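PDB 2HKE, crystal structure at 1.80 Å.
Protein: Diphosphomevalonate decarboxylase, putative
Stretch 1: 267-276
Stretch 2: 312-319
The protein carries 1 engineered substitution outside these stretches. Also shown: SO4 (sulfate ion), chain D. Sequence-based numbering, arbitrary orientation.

Stretch 1, residues 267-276: EDSYAMIRLV
Stretch 2 (312-319) AMLMEHFP

Residues 267-276 form a regular α-helix, with phi and psi near -62° and -42° and backbone hydrogen bonds such as L275 N to A271 O at 2.8 Å. The second stretch is already helical at A312; H317 has phi/psi -107/-34 and F318 is extended at -128/72, although F318 N still reaches L314 O at 2.7 Å. The two helix axes come within 11.4 Å, their N-to-C directions 134° apart, so the chains run obliquely antiparallel. The register is set by L275 and L314, whose CA atoms lie 8.1 Å apart. No hydrogen bond crosses between the stretches; the 376 Å² they bury is a matter of fitted shapes.

L275 is the principal bump. Its CA-to-CB bond points toward the second stretch, and chi1 -176° (t) with chi2 47° (p) spreads its two methyls into a hollow lined by M313, L314, H317 and F318. L275 CD1 sits 3.4 Å from M313 SD and rides over one face of the H317 imidazole, 3.6 Å from the ring centroid and only 6° off the normal, a nearly ideal CH-pi contact. L275 CD2 lies 3.8 Å from L314 CD2 and 4.0 Å from F318 CE1, at the edge of that ring. A branched leucine suits this place because its forked end can touch several walls at once.

The imidazole is anchored from within its own stretch: with chi1 -62° (m) and chi2 83°, H317 ND1 donates to M313 O at 2.9 Å, while NE2 is hydrogen-bonded elsewhere in the structure. Its polar edge is thus satisfied and a face is left for the methyl. M313 (t, m, m) brings its sulfur to the same methyl.

F318 is the broad reciprocal bump. Its CA-to-CB bond points toward the first helix and, with chi1 -67° (m) and chi2 91°, the ring reaches D268, A271, M272 and L275, residues one helical turn or less apart in succession. A271 offers only a methyl, so the ring edge can come close to the helix, F318 CZ standing 4.2 Å from A271 CB. Beside it, M272 SD approaches F318 CE1 to 3.5 Å and lies obliquely 4.2 Å from the ring centroid, 40° off the normal.

M272 starts sideways, but its m, m, m chain carries its end nearer, placing M272 CE 3.8 Å from L314 CD2. L314 (m, t) likewise starts sideways and turns its end inward. An unbranched, flexible methionine can thus fill space between ring and leucine.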

ATOM      1  N   GLU A 267     -12.147 -11.270 -13.805  1.00 24.59           N
ATOM      2  CA  GLU A 267     -11.519 -12.385 -14.530  1.00 23.77           C
ATOM      3  C   GLU A 267     -10.146 -11.976 -15.062  1.00 22.97           C
ATOM      4  O   GLU A 267      -9.321 -12.835 -15.369  1.00 23.07           O
ATOM      5  CB  GLU A 267     -12.399 -12.850 -15.662  1.00 25.58           C
ATOM      6  CG  GLU A 267     -13.660 -13.655 -15.186  1.00 29.16           C
ATOM      7  CD  GLU A 267     -13.330 -14.970 -14.487  1.00 34.28           C
ATOM      8  OE1 GLU A 267     -12.287 -15.613 -14.817  1.00 34.70           O
ATOM      9  OE2 GLU A 267     -14.118 -15.377 -13.573  1.00 34.89           O
ATOM     10  N   ASP A 268      -9.942 -10.686 -15.282  1.00 21.58           N
ATOM     11  CA  ASP A 268      -8.587 -10.203 -15.649  1.00 21.73           C
ATOM     12  C   ASP A 268      -7.597 -10.486 -14.514  1.00 20.75           C
ATOM     13  O   ASP A 268      -6.487 -10.976 -14.767  1.00 20.19           O
ATOM     14  CB  ASP A 268      -8.578  -8.722 -15.936  1.00 21.41           C
ATOM     15  CG  ASP A 268      -9.181  -8.363 -17.265  1.00 26.76           C
ATOM     16  OD1 ASP A 268      -9.313  -9.212 -18.146  1.00 27.83           O
ATOM     17  OD2 ASP A 268      -9.534  -7.184 -17.398  1.00 33.81           O
ATOM     18  N   SER A 269      -8.004 -10.193 -13.279  1.00 20.10           N
ATOM     19  CA  SER A 269      -7.215 -10.588 -12.094  1.00 20.42           C
ATOM     20  C   SER A 269      -6.842 -12.061 -12.114  1.00 20.39           C
ATOM     21  O   SER A 269      -5.677 -12.431 -11.918  1.00 19.91           O
ATOM     22  CB  SER A 269      -7.982 -10.295 -10.801  1.00 20.45           C
ATOM     23  OG  SER A 269      -8.364  -8.950 -10.753  1.00 20.02           O
ATOM     24  N   TYR A 270      -7.845 -12.917 -12.314  1.00 20.76           N
ATOM     25  CA  TYR A 270      -7.632 -14.352 -12.312  1.00 21.14           C
ATOM     26  C   TYR A 270      -6.782 -14.805 -13.476  1.00 20.27           C
ATOM     27  O   TYR A 270      -5.945 -15.713 -13.321  1.00 19.45           O
ATOM     28  CB  TYR A 270      -8.961 -15.146 -12.285  1.00 24.39           C
ATOM     29  CG  TYR A 270      -9.836 -14.870 -11.091  1.00 27.37           C
ATOM     30  CD1 TYR A 270      -9.345 -15.007  -9.799  1.00 30.06           C
ATOM     31  CD2 TYR A 270     -11.160 -14.460 -11.251  1.00 29.08           C
ATOM     32  CE1 TYR A 270     -10.145 -14.750  -8.691  1.00 32.00           C
ATOM     33  CE2 TYR A 270     -11.974 -14.192 -10.134  1.00 30.97           C
ATOM     34  CZ  TYR A 270     -11.471 -14.360  -8.875  1.00 31.09           C
ATOM     35  OH  TYR A 270     -12.274 -14.104  -7.788  1.00 34.32           O
ATOM     36  N   ALA A 271      -6.935 -14.147 -14.624  1.00 19.57           N
ATOM     37  CA  ALA A 271      -6.072 -14.487 -15.742  1.00 19.47           C
ATOM     38  C   ALA A 271      -4.602 -14.121 -15.427  1.00 19.63           C
ATOM     39  O   ALA A 271      -3.693 -14.820 -15.834  1.00 18.12           O
ATOM     40  CB  ALA A 271      -6.523 -13.743 -16.965  1.00 19.83           C
ATOM     41  N   MET A 272      -4.396 -13.009 -14.729  1.00 19.17           N
ATOM     42  CA  MET A 272      -3.041 -12.616 -14.309  1.00 18.71           C
ATOM     43  C   MET A 272      -2.444 -13.648 -13.391  1.00 19.05           C
ATOM     44  O   MET A 272      -1.261 -13.973 -13.511  1.00 19.12           O
ATOM     45  CB  MET A 272      -3.027 -11.201 -13.697  1.00 18.91           C
ATOM     46  CG  MET A 272      -2.985 -10.094 -14.740  1.00 21.68           C
ATOM     47  SD  MET A 272      -1.513  -9.994 -15.751  1.00 22.46           S
ATOM     48  CE  MET A 272      -0.276  -9.425 -14.523  1.00 26.52           C
ATOM     49  N   ILE A 273      -3.251 -14.216 -12.497  1.00 18.54           N
ATOM     50  CA  ILE A 273      -2.762 -15.242 -11.611  1.00 18.85           C
ATOM     51  C   ILE A 273      -2.334 -16.444 -12.465  1.00 19.22           C
ATOM     52  O   ILE A 273      -1.250 -16.950 -12.302  1.00 19.56           O
ATOM     53  CB  ILE A 273      -3.820 -15.647 -10.595  1.00 17.96           C
ATOM     54  CG1 ILE A 273      -4.067 -14.523  -9.586  1.00 19.34           C
ATOM     55  CG2 ILE A 273      -3.460 -16.991  -9.957  1.00 19.06           C
ATOM     56  CD1 ILE A 273      -5.237 -14.789  -8.681  1.00 19.41           C
ATOM     57  N   ARG A 274      -3.209 -16.887 -13.376  1.00 20.03           N
ATOM     58  CA  ARG A 274      -2.883 -18.010 -14.236  1.00 20.00           C
ATOM     59  C   ARG A 274      -1.624 -17.768 -15.052  1.00 19.43           C
ATOM     60  O   ARG A 274      -0.813 -18.704 -15.214  1.00 19.69           O
ATOM     61  CB  ARG A 274      -4.050 -18.345 -15.178  1.00 21.06           C
ATOM     62  CG  ARG A 274      -5.258 -18.778 -14.434  1.00 23.07           C
ATOM     63  CD  ARG A 274      -6.199 -19.647 -15.281  1.00 20.40           C
ATOM     64  NE  ARG A 274      -6.448 -19.080 -16.599  1.00 23.02           N
ATOM     65  CZ  ARG A 274      -7.317 -18.114 -16.849  1.00 23.51           C
ATOM     66  NH1 ARG A 274      -8.037 -17.601 -15.874  1.00 24.51           N
ATOM     67  NH2 ARG A 274      -7.480 -17.680 -18.095  1.00 25.69           N
ATOM     68  N   LEU A 275      -1.467 -16.540 -15.557  1.00 19.44           N
ATOM     69  CA  LEU A 275      -0.313 -16.172 -16.388  1.00 18.96           C
ATOM     70  C   LEU A 275       1.002 -16.222 -15.602  1.00 18.34           C
ATOM     71  O   LEU A 275       2.027 -16.791 -16.062  1.00 17.85           O
ATOM     72  CB  LEU A 275      -0.532 -14.778 -16.959  1.00 19.23           C
ATOM     73  CG  LEU A 275       0.506 -14.252 -17.932  1.00 17.78           C
ATOM     74  CD1 LEU A 275       0.896 -15.275 -19.026  1.00 21.40           C
ATOM     75  CD2 LEU A 275      -0.004 -12.970 -18.538  1.00 18.75           C
ATOM     76  N   VAL A 276       1.000 -15.647 -14.419  1.00 18.54           N
ATOM     77  CA  VAL A 276       2.210 -15.687 -13.608  1.00 18.30           C
ATOM     78  C   VAL A 276       2.570 -17.134 -13.332  1.00 18.72           C
ATOM     79  O   VAL A 276       3.741 -17.526 -13.445  1.00 18.63           O
ATOM     80  CB  VAL A 276       2.033 -14.901 -12.304  1.00 18.07           C
ATOM     81  CG1 VAL A 276       3.187 -15.151 -11.340  1.00 18.66           C
ATOM     82  CG2 VAL A 276       1.818 -13.428 -12.655  1.00 17.62           C
ATOM     83  N   ALA A 312       7.855  -8.198 -21.028  1.00 19.98           N
ATOM     84  CA  ALA A 312       7.643  -8.645 -22.423  1.00 20.32           C
ATOM     85  C   ALA A 312       6.578  -9.748 -22.492  1.00 20.04           C
ATOM     86  O   ALA A 312       5.703  -9.742 -23.388  1.00 20.31           O
ATOM     87  CB  ALA A 312       8.961  -9.162 -23.065  1.00 20.96           C
ATOM     88  N   MET A 313       6.671 -10.691 -21.569  1.00 20.12           N
ATOM     89  CA  MET A 313       5.710 -11.810 -21.484  1.00 20.39           C
ATOM     90  C   MET A 313       4.337 -11.266 -21.218  1.00 20.52           C
ATOM     91  O   MET A 313       3.371 -11.633 -21.896  1.00 20.04           O
ATOM     92  CB  MET A 313       6.161 -12.791 -20.397  1.00 20.01           C
ATOM     93  CG  MET A 313       5.250 -13.960 -20.182  1.00 21.56           C
ATOM     94  SD  MET A 313       3.896 -13.607 -19.029  1.00 21.37           S
ATOM     95  CE  MET A 313       4.717 -13.188 -17.445  1.00 20.87           C
ATOM     96  N   LEU A 314       4.203 -10.358 -20.239  1.00 19.04           N
ATOM     97  CA  LEU A 314       2.890  -9.716 -20.000  1.00 20.08           C
ATOM     98  C   LEU A 314       2.276  -9.060 -21.240  1.00 20.21           C
ATOM     99  O   LEU A 314       1.072  -9.148 -21.440  1.00 20.78           O
ATOM    100  CB  LEU A 314       2.960  -8.670 -18.875  1.00 19.11           C
ATOM    101  CG  LEU A 314       3.320  -9.202 -17.476  1.00 20.46           C
ATOM    102  CD1 LEU A 314       3.368  -8.067 -16.431  1.00 20.58           C
ATOM    103  CD2 LEU A 314       2.369 -10.350 -17.043  1.00 20.34           C
ATOM    104  N   MET A 315       3.093  -8.357 -22.031  1.00 21.70           N
ATOM    105  CA  MET A 315       2.610  -7.606 -23.216  1.00 21.29           C
ATOM    106  C   MET A 315       2.106  -8.486 -24.338  1.00 22.22           C
ATOM    107  O   MET A 315       1.354  -8.024 -25.190  1.00 21.54           O
ATOM    108  CB  MET A 315       3.698  -6.715 -23.740  1.00 21.13           C
ATOM    109  CG  MET A 315       4.068  -5.564 -22.787  1.00 21.76           C
ATOM    110  SD  MET A 315       2.737  -4.482 -22.320  1.00 23.72           S
ATOM    111  CE  MET A 315       2.075  -5.174 -20.795  1.00 20.97           C
ATOM    112  N   GLU A 316       2.556  -9.722 -24.363  1.00 21.62           N
ATOM    113  CA  GLU A 316       2.032 -10.676 -25.307  1.00 23.37           C
ATOM    114  C   GLU A 316       0.580 -11.024 -25.004  1.00 23.62           C
ATOM    115  O   GLU A 316      -0.158 -11.384 -25.879  1.00 25.97           O
ATOM    116  CB  GLU A 316       2.916 -11.889 -25.302  1.00 24.70           C
ATOM    117  CG  GLU A 316       4.212 -11.548 -25.898  1.00 27.75           C
ATOM    118  CD  GLU A 316       4.171 -11.399 -27.423  1.00 35.78           C
ATOM    119  OE1 GLU A 316       3.305 -12.034 -28.082  1.00 35.38           O
ATOM    120  OE2 GLU A 316       5.039 -10.663 -27.931  1.00 37.54           O
ATOM    121  N   HIS A 317       0.193 -10.923 -23.739  1.00 21.98           N
ATOM    122  CA  HIS A 317      -1.128 -11.351 -23.292  1.00 21.62           C
ATOM    123  C   HIS A 317      -2.009 -10.168 -22.985  1.00 20.98           C
ATOM    124  O   HIS A 317      -3.249 -10.231 -23.119  1.00 21.58           O
ATOM    125  CB  HIS A 317      -0.958 -12.228 -22.035  1.00 21.09           C
ATOM    126  CG  HIS A 317      -0.162 -13.472 -22.280  1.00 19.74           C
ATOM    127  ND1 HIS A 317       1.208 -13.496 -22.279  1.00 20.10           N
ATOM    128  CD2 HIS A 317      -0.552 -14.729 -22.549  1.00 21.73           C
ATOM    129  CE1 HIS A 317       1.632 -14.717 -22.532  1.00 22.93           C
ATOM    130  NE2 HIS A 317       0.577 -15.481 -22.717  1.00 22.63           N
ATOM    131  N   PHE A 318      -1.401  -9.106 -22.492  1.00 20.86           N
ATOM    132  CA  PHE A 318      -2.112  -7.847 -22.185  1.00 20.42           C
ATOM    133  C   PHE A 318      -1.394  -6.679 -22.866  1.00 20.99           C
ATOM    134  O   PHE A 318      -0.756  -5.873 -22.211  1.00 20.68           O
ATOM    135  CB  PHE A 318      -2.159  -7.616 -20.681  1.00 21.31           C
ATOM    136  CG  PHE A 318      -2.990  -8.602 -19.927  1.00 20.59           C
ATOM    137  CD1 PHE A 318      -2.431  -9.752 -19.414  1.00 22.32           C
ATOM    138  CD2 PHE A 318      -4.343  -8.372 -19.739  1.00 24.37           C
ATOM    139  CE1 PHE A 318      -3.230 -10.676 -18.722  1.00 23.96           C
ATOM    140  CE2 PHE A 318      -5.137  -9.268 -19.033  1.00 25.40           C
ATOM    141  CZ  PHE A 318      -4.566 -10.419 -18.523  1.00 23.09           C
ATOM    142  N   PRO A 319      -1.494  -6.577 -24.213  1.00 21.65           N
ATOM    143  CA  PRO A 319      -0.711  -5.598 -24.948  1.00 22.41           C
ATOM    144  C   PRO A 319      -1.106  -4.219 -24.545  1.00 22.70           C
ATOM    145  O   PRO A 319      -2.274  -3.825 -24.684  1.00 23.49           O
ATOM    146  CB  PRO A 319      -1.069  -5.885 -26.417  1.00 23.21           C
ATOM    147  CG  PRO A 319      -1.688  -7.240 -26.383  1.00 23.75           C
ATOM    148  CD  PRO A 319      -2.337  -7.394 -25.104  1.00 21.57           C
TER
HETATM  149  S   SO4 D 382      -5.676 -21.351 -19.309  1.00 37.23           S
HETATM  150  O1  SO4 D 382      -6.831 -22.236 -19.236  1.00 38.30           O
HETATM  151  O2  SO4 D 382      -4.771 -21.834 -20.329  1.00 34.71           O
HETATM  152  O3  SO4 D 382      -6.160 -20.003 -19.624  1.00 31.05           O
HETATM  153  O4  SO4 D 382      -5.045 -21.353 -17.996  1.00 40.22           O